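Local coordinates for protein thiosulfate sulfurtransferase (Pseudomonas aeruginosa, PDB 1YT8) that probably transfers sulfur from thiosulfate to cyanide, as a thiosulfate sulfurtransferase built from repeated rhodanese-like domains, at residues 381-385 and 467-473; 434-440 and 459-465. All coordinates share one frame. Residues are numbered along the deposited sequence.

Contact 1. Residues 381-385 and 467-473; sequences PTTLA and AWVAAGL
Two helices on one side of the parallel sheet in the last rhodanese-like domain meet here by apolar packing: the first turn of helix 381-387 lies against the C-terminal end of helix 464-470. All of 381-385 is helical, with Ala-385 N hydrogen-bonded to Pro-381 O at 2.9 Å. The CA atoms of Pro-381 and Trp-468 are 5.2 Å apart. Ala-467 opens the second segment, its CB 3.9 Å from Pro-381 CG. Trp-468 (chi1 t, chi2 -80°) reaches across: its CZ3 lies 3.7 Å from Leu-384 CD2 and its CH2 3.9 Å from Ala-385 CB, while NE1 donates a hydrogen bond to Pro-474 O. Ala-471 places CB 4.3 Å from Pro-381 CB. Gly-472, at phi/psi 79/14, ends the helix in a Schellman motif, with Gly-472 N to Val-469 O at 3.0 Å and a weak hydrogen bond from Leu-473 N to Trp-468 O at 3.4 Å. The turn brings Leu-473 (mt) back toward the first helix, with its CD2 4.2 Å from Ala-385 CB and CD1 4.0 Å from Pro-381 CB.

Contact 2. Residues 434-440 and 459-465; sequences VLTCGSS and FLLDGGT
Strands 434-436 and 459-461 run parallel, their axes 4.5 Å apart at closest approach and crossing at -38°. Val-434 pairs with Phe-459 and Leu-435 with Leu-460. Leu-435 satisfies both its backbone groups across the pair: its N donates to Phe-459 O at 2.8 Å and its O accepts from Leu-461 N at 3.0 Å. This is the strand pair of a beta-alpha-beta unit, with helix 441-454 as the crossover, and Cys-437 to Ser-440 form the loop leading into that helix, at the position of the active-site loop in rhodaneses. A type II turn, starting on the second strand's last residue, Leu-461, closes with Gly-464 N on Leu-461 O at 3.0 Å. At Gly-464 a CB would clash with Cys-437 O. That carbonyl accepts from Thr-465 N at 2.9 Å, while Thr-436 OG1 (chi1 t) and Thr-465 OG1 (chi1 m) share a hydrogen bond of 3.1 Å. Ser-440 OG donates to Ser-439 O over a very short 2.4 Å and accepts from a water, 3.2 Å away, that in turn accepts from Gly-463 N at 3.0 Å.

Overall arrangement
Both contacts belong to the fourth and last rhodanese-like domain. Entering it from the N terminus, the chain makes edge strand 378-379, then helix 381-387, which waits for its partner until 467-473; contact 1 thus closes a loop of 81 intervening residues. Nested inside that loop, contact 2 joins neighbouring strands of the five-stranded parallel sheet after a single helical crossover, with 18 residues between its segments. Helix 464-470 serves both, its N-terminal part in contact 2 and its C-terminal end in contact 1. With centres about 10 Å apart, the two also touch directly: Leu-384 packs on Val-434 and Leu-461, joining helix 381-387 to the face of the sheet that carries Val-434.

Contact 1. Residues 381-385 and 467-473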
loop_
_atom_site.group_PDB
_atom_site.type_symbol
_atom_site.label_atom_id
_atom_site.label_comp_id
_atom_site.label_asym_id
_atom_site.label_seq_id
_atom_site.Cartn_x
_atom_site.Cartn_y
_atom_site.Cartn_z
ATOM N N PRO A 381 -16.679 6.744 -27.592
ATOM C CA PRO A 381 -15.512 7.575 -27.899
ATOM C C PRO A 381 -15.631 8.360 -29.210
ATOM O O PRO A 381 -15.314 9.547 -29.256
ATOM C CB PRO A 381 -14.372 6.562 -27.928
ATOM C CG PRO A 381 -14.788 5.585 -26.865
ATOM C CD PRO A 381 -16.265 5.399 -27.151
ATOM N N THR A 382 -16.090 7.702 -30.273
ATOM C CA THR A 382 -16.227 8.377 -31.562
ATOM C C THR A 382 -17.269 9.493 -31.514
ATOM O O THR A 382 -17.143 10.500 -32.206
ATOM C CB THR A 382 -16.592 7.381 -32.689
ATOM O OG1 THR A 382 -17.805 6.697 -32.361
ATOM C CG2 THR A 382 -15.477 6.360 -32.875
ATOM N N THR A 383 -18.304 9.315 -30.700
ATOM C CA THR A 383 -19.335 10.339 -30.574
ATOM C C THR A 383 -18.737 11.526 -29.827
ATOM O O THR A 383 -18.970 12.678 -30.183
ATOM C CB THR A 383 -20.550 9.815 -29.794
ATOM O OG1 THR A 383 -21.124 8.710 -30.502
ATOM C CG2 THR A 383 -21.601 10.909 -29.634
ATOM N N LEU A 384 -17.959 11.236 -28.790
ATOM C CA LEU A 384 -17.324 12.294 -28.016
ATOM C C LEU A 384 -16.403 13.110 -28.920
ATOM O O LEU A 384 -16.359 14.335 -28.831
ATOM C CB LEU A 384 -16.513 11.710 -26.857
ATOM C CG LEU A 384 -15.693 12.750 -26.084
ATOM C CD1 LEU A 384 -16.619 13.824 -25.529
ATOM C CD2 LEU A 384 -14.910 12.076 -24.965
ATOM N N ALA A 385 -15.664 12.423 -29.784
ATOM C CA ALA A 385 -14.756 13.103 -30.700
ATOM C C ALA A 385 -15.542 14.119 -31.527
ATOM O O ALA A 385 -15.107 15.259 -31.700
ATOM C CB ALA A 385 -14.065 12.089 -31.612
ATOM N N ALA A 467 -10.675 3.231 -23.714
ATOM C CA ALA A 467 -11.502 2.973 -24.888
ATOM C C ALA A 467 -11.169 3.988 -25.978
ATOM O O ALA A 467 -11.073 3.637 -27.155
ATOM C CB ALA A 467 -12.976 3.064 -24.521
ATOM N N TRP A 468 -10.998 5.244 -25.575
ATOM C CA TRP A 468 -10.660 6.322 -26.500
ATOM C C TRP A 468 -9.351 5.973 -27.198
ATOM O O TRP A 468 -9.252 6.040 -28.424
ATOM C CB TRP A 468 -10.528 7.644 -25.732
ATOM C CG TRP A 468 -10.042 8.812 -26.548
ATOM C CD1 TRP A 468 -8.747 9.093 -26.891
ATOM C CD2 TRP A 468 -10.842 9.855 -27.120
ATOM N NE1 TRP A 468 -8.694 10.245 -27.638
ATOM C CE2 TRP A 468 -9.965 10.734 -27.795
ATOM C CE3 TRP A 468 -12.216 10.132 -27.129
ATOM C CZ2 TRP A 468 -10.418 11.874 -28.474
ATOM C CZ3 TRP A 468 -12.667 11.266 -27.804
ATOM C CH2 TRP A 468 -11.768 12.122 -28.467
ATOM N N VAL A 469 -8.348 5.595 -26.410
ATOM C CA VAL A 469 -7.050 5.217 -26.959
ATOM C C VAL A 469 -7.198 4.009 -27.882
ATOM O O VAL A 469 -6.593 3.955 -28.954
ATOM C CB VAL A 469 -6.052 4.872 -25.829
ATOM C CG1 VAL A 469 -4.768 4.288 -26.415
ATOM C CG2 VAL A 469 -5.743 6.123 -25.020
ATOM N N ALA A 470 -8.015 3.045 -27.468
ATOM C CA ALA A 470 -8.235 1.841 -28.261
ATOM C C ALA A 470 -8.951 2.136 -29.580
ATOM O O ALA A 470 -8.873 1.351 -30.526
ATOM C CB ALA A 470 -9.029 0.823 -27.448
ATOM N N ALA A 471 -9.645 3.269 -29.640
ATOM C CA ALA A 471 -10.369 3.662 -30.843
ATOM C C ALA A 471 -9.440 4.338 -31.847
ATOM O O ALA A 471 -9.862 4.718 -32.941
ATOM C CB ALA A 471 -11.515 4.598 -30.478
ATOM N N GLY A 472 -8.174 4.488 -31.467
ATOM C CA GLY A 472 -7.204 5.111 -32.349
ATOM C C GLY A 472 -7.287 6.624 -32.376
ATOM O O GLY A 472 -6.710 7.273 -33.253
ATOM N N LEU A 473 -8.009 7.191 -31.416
ATOM C CA LEU A 473 -8.158 8.635 -31.333
ATOM C C LEU A 473 -6.905 9.265 -30.725
ATOM O O LEU A 473 -6.211 8.643 -29.923
ATOM C CB LEU A 473 -9.403 8.977 -30.510
ATOM C CG LEU A 473 -10.711 8.595 -31.211
ATOM C CD1 LEU A 473 -11.886 8.694 -30.257
ATOM C CD2 LEU A 473 -10.913 9.504 -32.415
#

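Contact 2. Residues 434-440 and 459-465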
loop_
_atom_site.group_PDB
_atom_site.type_symbol
_atom_site.label_atom_id
_atom_site.label_comp_id
_atom_site.label_asym_id
_atom_site.label_seq_id
_atom_site.Cartn_x
_atom_site.Cartn_y
_atom_site.Cartn_z
ATOM N N VAL A 434 -18.730 15.425 -19.903
ATOM C CA VAL A 434 -18.435 14.034 -20.194
ATOM C C VAL A 434 -17.331 13.659 -19.209
ATOM O O VAL A 434 -16.278 14.296 -19.178
ATOM C CB VAL A 434 -17.932 13.837 -21.635
ATOM C CG1 VAL A 434 -17.558 12.372 -21.849
ATOM C CG2 VAL A 434 -19.021 14.247 -22.627
ATOM N N LEU A 435 -17.583 12.642 -18.392
ATOM C CA LEU A 435 -16.607 12.224 -17.389
ATOM C C LEU A 435 -15.828 10.988 -17.825
ATOM O O LEU A 435 -16.377 10.082 -18.451
ATOM C CB LEU A 435 -17.317 11.941 -16.061
ATOM C CG LEU A 435 -18.431 12.919 -15.654
ATOM C CD1 LEU A 435 -18.915 12.548 -14.260
ATOM C CD2 LEU A 435 -17.935 14.361 -15.680
ATOM N N THR A 436 -14.543 10.953 -17.488
ATOM C CA THR A 436 -13.711 9.817 -17.849
ATOM C C THR A 436 -12.652 9.537 -16.787
ATOM O O THR A 436 -12.482 10.293 -15.834
ATOM C CB THR A 436 -12.992 10.057 -19.205
ATOM O OG1 THR A 436 -12.369 8.844 -19.649
ATOM C CG2 THR A 436 -11.917 11.131 -19.059
ATOM N N CYS A 437 -11.966 8.419 -16.969
ATOM C CA CYS A 437 -10.866 7.988 -16.118
ATOM C C CYS A 437 -10.313 6.790 -16.872
ATOM O O CYS A 437 -10.731 6.534 -18.005
ATOM C CB CYS A 437 -11.334 7.605 -14.702
ATOM S SG CYS A 437 -12.394 6.155 -14.543
ATOM N N GLY A 438 -9.380 6.062 -16.270
ATOM C CA GLY A 438 -8.802 4.920 -16.955
ATOM C C GLY A 438 -9.794 4.004 -17.650
ATOM O O GLY A 438 -9.681 3.746 -18.851
ATOM N N SER A 439 -10.784 3.528 -16.901
ATOM C CA SER A 439 -11.778 2.605 -17.434
ATOM C C SER A 439 -13.215 3.104 -17.335
ATOM O O SER A 439 -14.126 2.434 -17.813
ATOM C CB SER A 439 -11.677 1.281 -16.683
ATOM O OG SER A 439 -11.996 1.481 -15.312
ATOM N N SER A 440 -13.397 4.260 -16.696
ATOM C CA SER A 440 -14.700 4.903 -16.475
ATOM C C SER A 440 -15.293 4.513 -15.121
ATOM O O SER A 440 -16.339 5.023 -14.724
ATOM C CB SER A 440 -15.710 4.555 -17.579
ATOM O OG SER A 440 -16.299 3.279 -17.366
ATOM N N PHE A 459 -22.590 13.035 -18.932
ATOM C CA PHE A 459 -22.423 11.724 -19.551
ATOM C C PHE A 459 -21.138 11.039 -19.109
ATOM O O PHE A 459 -20.188 11.694 -18.673
ATOM C CB PHE A 459 -22.398 11.866 -21.072
ATOM C CG PHE A 459 -23.709 12.290 -21.657
ATOM C CD1 PHE A 459 -24.578 11.351 -22.204
ATOM C CD2 PHE A 459 -24.091 13.628 -21.635
ATOM C CE1 PHE A 459 -25.813 11.744 -22.723
ATOM C CE2 PHE A 459 -25.323 14.028 -22.150
ATOM C CZ PHE A 459 -26.183 13.084 -22.693
ATOM N N LEU A 460 -21.120 9.717 -19.241
ATOM C CA LEU A 460 -19.961 8.908 -18.887
ATOM C C LEU A 460 -19.369 8.331 -20.167
ATOM O O LEU A 460 -20.085 7.737 -20.974
ATOM C CB LEU A 460 -20.372 7.757 -17.966
ATOM C CG LEU A 460 -19.258 6.804 -17.528
ATOM C CD1 LEU A 460 -18.281 7.554 -16.629
ATOM C CD2 LEU A 460 -19.859 5.608 -16.778
ATOM N N LEU A 461 -18.067 8.516 -20.357
ATOM C CA LEU A 461 -17.407 7.979 -21.539
ATOM C C LEU A 461 -17.369 6.460 -21.411
ATOM O O LEU A 461 -16.770 5.922 -20.475
ATOM C CB LEU A 461 -15.984 8.532 -21.653
ATOM C CG LEU A 461 -15.179 8.068 -22.871
ATOM C CD1 LEU A 461 -15.927 8.431 -24.146
ATOM C CD2 LEU A 461 -13.805 8.723 -22.862
ATOM N N ASP A 462 -18.021 5.779 -22.349
ATOM C CA ASP A 462 -18.090 4.321 -22.365
ATOM C C ASP A 462 -16.693 3.719 -22.488
ATOM O O ASP A 462 -16.063 3.819 -23.539
ATOM C CB ASP A 462 -18.940 3.857 -23.552
ATOM C CG ASP A 462 -19.562 2.485 -23.336
ATOM O OD1 ASP A 462 -18.912 1.610 -22.725
ATOM O OD2 ASP A 462 -20.707 2.280 -23.794
ATOM N N GLY A 463 -16.209 3.098 -21.417
ATOM C CA GLY A 463 -14.888 2.488 -21.454
ATOM C C GLY A 463 -13.747 3.407 -21.050
ATOM O O GLY A 463 -12.581 2.998 -21.039
ATOM N N GLY A 464 -14.073 4.654 -20.728
ATOM C CA GLY A 464 -13.053 5.601 -20.314
ATOM C C GLY A 464 -11.979 5.919 -21.339
ATOM O O GLY A 464 -12.114 5.618 -22.526
ATOM N N THR A 465 -10.897 6.527 -20.867
ATOM C CA THR A 465 -9.789 6.920 -21.726
ATOM C C THR A 465 -9.156 5.732 -22.448
ATOM O O THR A 465 -8.653 5.875 -23.564
ATOM C CB THR A 465 -8.720 7.672 -20.909
ATOM O OG1 THR A 465 -9.337 8.781 -20.238
ATOM C CG2 THR A 465 -7.610 8.192 -21.817
HETATM O O HOH W 1 -18.435 2.331 -19.526
#